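Local coordinates for protein Two-component system sensor histidine kinase (Bacteroides thetaiotaomicron, PDB 3OTT) that probably senses saccharides through this extracellular propeller and beta-sandwich region and relays the signal by autophosphorylation on histidine, at residues 549-553 and 586-590. Sequence-based numbering, arbitrary orientation.
Sequences QSISF and TMDAR
M587 sends CG off beside its backbone N (chi1 -68°), runs straight through chi2 and bends at chi3 (81°), which lays its terminal methyl between Q549 and I551. I551 answers with CG1 set between its backbone N and carbonyl carbon (chi1 49°), so that the ethyl branch lies across the methionine while CG2, beside the backbone N, also borders the M587 carbonyl (CG2 to M587 O 3.9 Å). M587 CE is 3.9 Å from I551 CG1 and reaches the backbone too, 3.6 Å from Q549 O. Further along, I551 CD1 comes to 3.4 Å from M587 O, a methyl against a carbonyl oxygen, and also touches A589 CB at 4.3 Å. The Q549 side chain runs obliquely past the sulfur, its NE2 3.9 Å from M587 SD and its CB also alongside. At the other end F553 and A589 meet through their beta carbons, CB to CB 3.7 Å, and the aromatic ring leads away to W580. No hydrogen bond joins the two segments; van der Waals contact holds them. With I551 cut back to an alanine, the M587 methyl and carbonyl would probably lose cover and a gap would open toward A589. T586 OG1 accepts from D588 N (3.2 Å), an ST turn that folds the backbone around M587, just ahead of strand 589-591. Two successive four-stranded propeller blades meet here: 547-552 is the outermost strand of one, hydrogen-bonded antiparallel to 537-542, and 589-591 that of the next, paired with 578-583, while R540 and W531 of the first blade also touch M587.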
ATOM      1  N   GLN B 549      40.929 -14.196  23.058  1.00 26.53           N
ATOM      2  CA  GLN B 549      40.286 -13.792  24.317  1.00 28.20           C
ATOM      3  C   GLN B 549      38.759 -13.846  24.111  1.00 27.93           C
ATOM      4  O   GLN B 549      38.226 -13.644  23.023  1.00 25.65           O
ATOM      5  CB  GLN B 549      40.729 -12.370  24.738  1.00 28.93           C
ATOM      6  CG  GLN B 549      41.295 -12.256  26.152  1.00 36.00           C
ATOM      7  CD  GLN B 549      41.439 -10.785  26.632  1.00 43.76           C
ATOM      8  OE1 GLN B 549      42.543 -10.242  26.636  1.00 47.73           O
ATOM      9  NE2 GLN B 549      40.322 -10.153  27.039  1.00 42.06           N
ATOM     10  N   SER B 550      38.049 -14.108  25.177  1.00 29.36           N
ATOM     11  CA  SER B 550      36.669 -14.434  25.053  1.00 30.45           C
ATOM     12  C   SER B 550      35.900 -13.811  26.195  1.00 31.03           C
ATOM     13  O   SER B 550      36.425 -13.686  27.287  1.00 31.07           O
ATOM     14  CB  SER B 550      36.563 -15.967  25.104  1.00 31.00           C
ATOM     15  OG  SER B 550      35.279 -16.290  24.709  1.00 34.79           O
ATOM     16  N   ILE B 551      34.666 -13.381  25.936  1.00 31.85           N
ATOM     17  CA  ILE B 551      33.803 -12.843  26.995  1.00 32.57           C
ATOM     18  C   ILE B 551      32.408 -13.388  26.830  1.00 33.12           C
ATOM     19  O   ILE B 551      32.031 -13.851  25.763  1.00 32.24           O
ATOM     20  CB  ILE B 551      33.667 -11.294  26.943  1.00 33.16           C
ATOM     21  CG1 ILE B 551      33.337 -10.843  25.524  1.00 32.02           C
ATOM     22  CG2 ILE B 551      34.914 -10.599  27.504  1.00 33.61           C
ATOM     23  CD1 ILE B 551      32.487  -9.644  25.471  1.00 32.07           C
ATOM     24  N   SER B 552      31.625 -13.324  27.890  1.00 34.92           N
ATOM     25  CA  SER B 552      30.217 -13.653  27.774  1.00 36.22           C
ATOM     26  C   SER B 552      29.487 -12.437  28.247  1.00 36.91           C
ATOM     27  O   SER B 552      29.977 -11.690  29.075  1.00 37.34           O
ATOM     28  CB  SER B 552      29.848 -14.882  28.611  1.00 36.47           C
ATOM     29  OG  SER B 552      29.890 -14.552  29.976  1.00 39.93           O
ATOM     30  N   PHE B 553      28.318 -12.204  27.703  1.00 38.01           N
ATOM     31  CA  PHE B 553      27.661 -10.988  28.048  1.00 40.94           C
ATOM     32  C   PHE B 553      26.200 -11.250  28.261  1.00 44.04           C
ATOM     33  O   PHE B 553      25.581 -12.043  27.550  1.00 43.36           O
ATOM     34  CB  PHE B 553      27.892  -9.905  26.980  1.00 39.29           C
ATOM     35  CG  PHE B 553      27.506 -10.324  25.605  1.00 36.25           C
ATOM     36  CD1 PHE B 553      26.155 -10.414  25.237  1.00 34.16           C
ATOM     37  CD2 PHE B 553      28.473 -10.640  24.674  1.00 33.41           C
ATOM     38  CE1 PHE B 553      25.777 -10.819  23.974  1.00 31.67           C
ATOM     39  CE2 PHE B 553      28.098 -11.038  23.395  1.00 31.92           C
ATOM     40  CZ  PHE B 553      26.740 -11.130  23.048  1.00 30.75           C
ATOM     41  N   THR B 586      39.089  -3.153  24.962  1.00 29.85           N
ATOM     42  CA  THR B 586      38.881  -3.685  26.322  1.00 30.81           C
ATOM     43  C   THR B 586      37.956  -4.893  26.367  1.00 30.21           C
ATOM     44  O   THR B 586      38.021  -5.693  27.294  1.00 31.24           O
ATOM     45  CB  THR B 586      38.282  -2.652  27.274  1.00 31.06           C
ATOM     46  OG1 THR B 586      36.943  -2.362  26.840  1.00 29.42           O
ATOM     47  CG2 THR B 586      39.154  -1.375  27.338  1.00 30.58           C
ATOM     48  N   MET B 587      37.061  -4.979  25.393  1.00 29.56           N
ATOM     49  CA  MET B 587      36.034  -6.042  25.332  1.00 29.56           C
ATOM     50  C   MET B 587      34.895  -5.920  26.363  1.00 30.13           C
ATOM     51  O   MET B 587      34.119  -6.876  26.507  1.00 29.12           O
ATOM     52  CB  MET B 587      36.630  -7.460  25.327  1.00 28.73           C
ATOM     53  CG  MET B 587      37.389  -7.766  24.054  1.00 28.75           C
ATOM     54  SD  MET B 587      38.040  -9.444  23.992  1.00 31.30           S
ATOM     55  CE  MET B 587      36.588 -10.434  23.486  1.00 26.12           C
ATOM     56  N   ASP B 588      34.835  -4.772  27.055  1.00 30.92           N
ATOM     57  CA  ASP B 588      33.668  -4.308  27.800  1.00 33.38           C
ATOM     58  C   ASP B 588      32.397  -4.335  26.910  1.00 32.20           C
ATOM     59  O   ASP B 588      32.331  -3.645  25.888  1.00 30.87           O
ATOM     60  CB  ASP B 588      33.848  -2.842  28.342  1.00 35.19           C
ATOM     61  CG  ASP B 588      34.903  -2.715  29.456  1.00 42.66           C
ATOM     62  OD1 ASP B 588      35.344  -3.743  30.053  1.00 47.38           O
ATOM     63  OD2 ASP B 588      35.291  -1.546  29.761  1.00 49.49           O
ATOM     64  N   ALA B 589      31.399  -5.104  27.330  1.00 32.38           N
ATOM     65  CA  ALA B 589      30.114  -5.202  26.635  1.00 33.41           C
ATOM     66  C   ALA B 589      29.063  -4.348  27.312  1.00 34.83           C
ATOM     67  O   ALA B 589      28.927  -4.420  28.515  1.00 36.45           O
ATOM     68  CB  ALA B 589      29.650  -6.634  26.616  1.00 32.61           C
ATOM     69  N   ARG B 590      28.315  -3.553  26.563  1.00 35.21           N
ATOM     70  CA  ARG B 590      27.249  -2.764  27.190  1.00 37.43           C
ATOM     71  C   ARG B 590      25.917  -2.945  26.499  1.00 37.07           C
ATOM     72  O   ARG B 590      25.835  -2.756  25.298  1.00 35.90           O
ATOM     73  CB  ARG B 590      27.615  -1.285  27.180  1.00 38.80           C
ATOM     74  CG  ARG B 590      28.520  -0.888  28.299  1.00 43.49           C
ATOM     75  CD  ARG B 590      28.629   0.634  28.326  1.00 54.14           C
ATOM     76  NE  ARG B 590      29.039   1.091  29.651  1.00 59.55           N
ATOM     77  CZ  ARG B 590      28.912   2.335  30.099  1.00 64.44           C
ATOM     78  NH1 ARG B 590      28.387   3.286  29.326  1.00 65.48           N
ATOM     79  NH2 ARG B 590      29.315   2.627  31.335  1.00 65.89           N
TER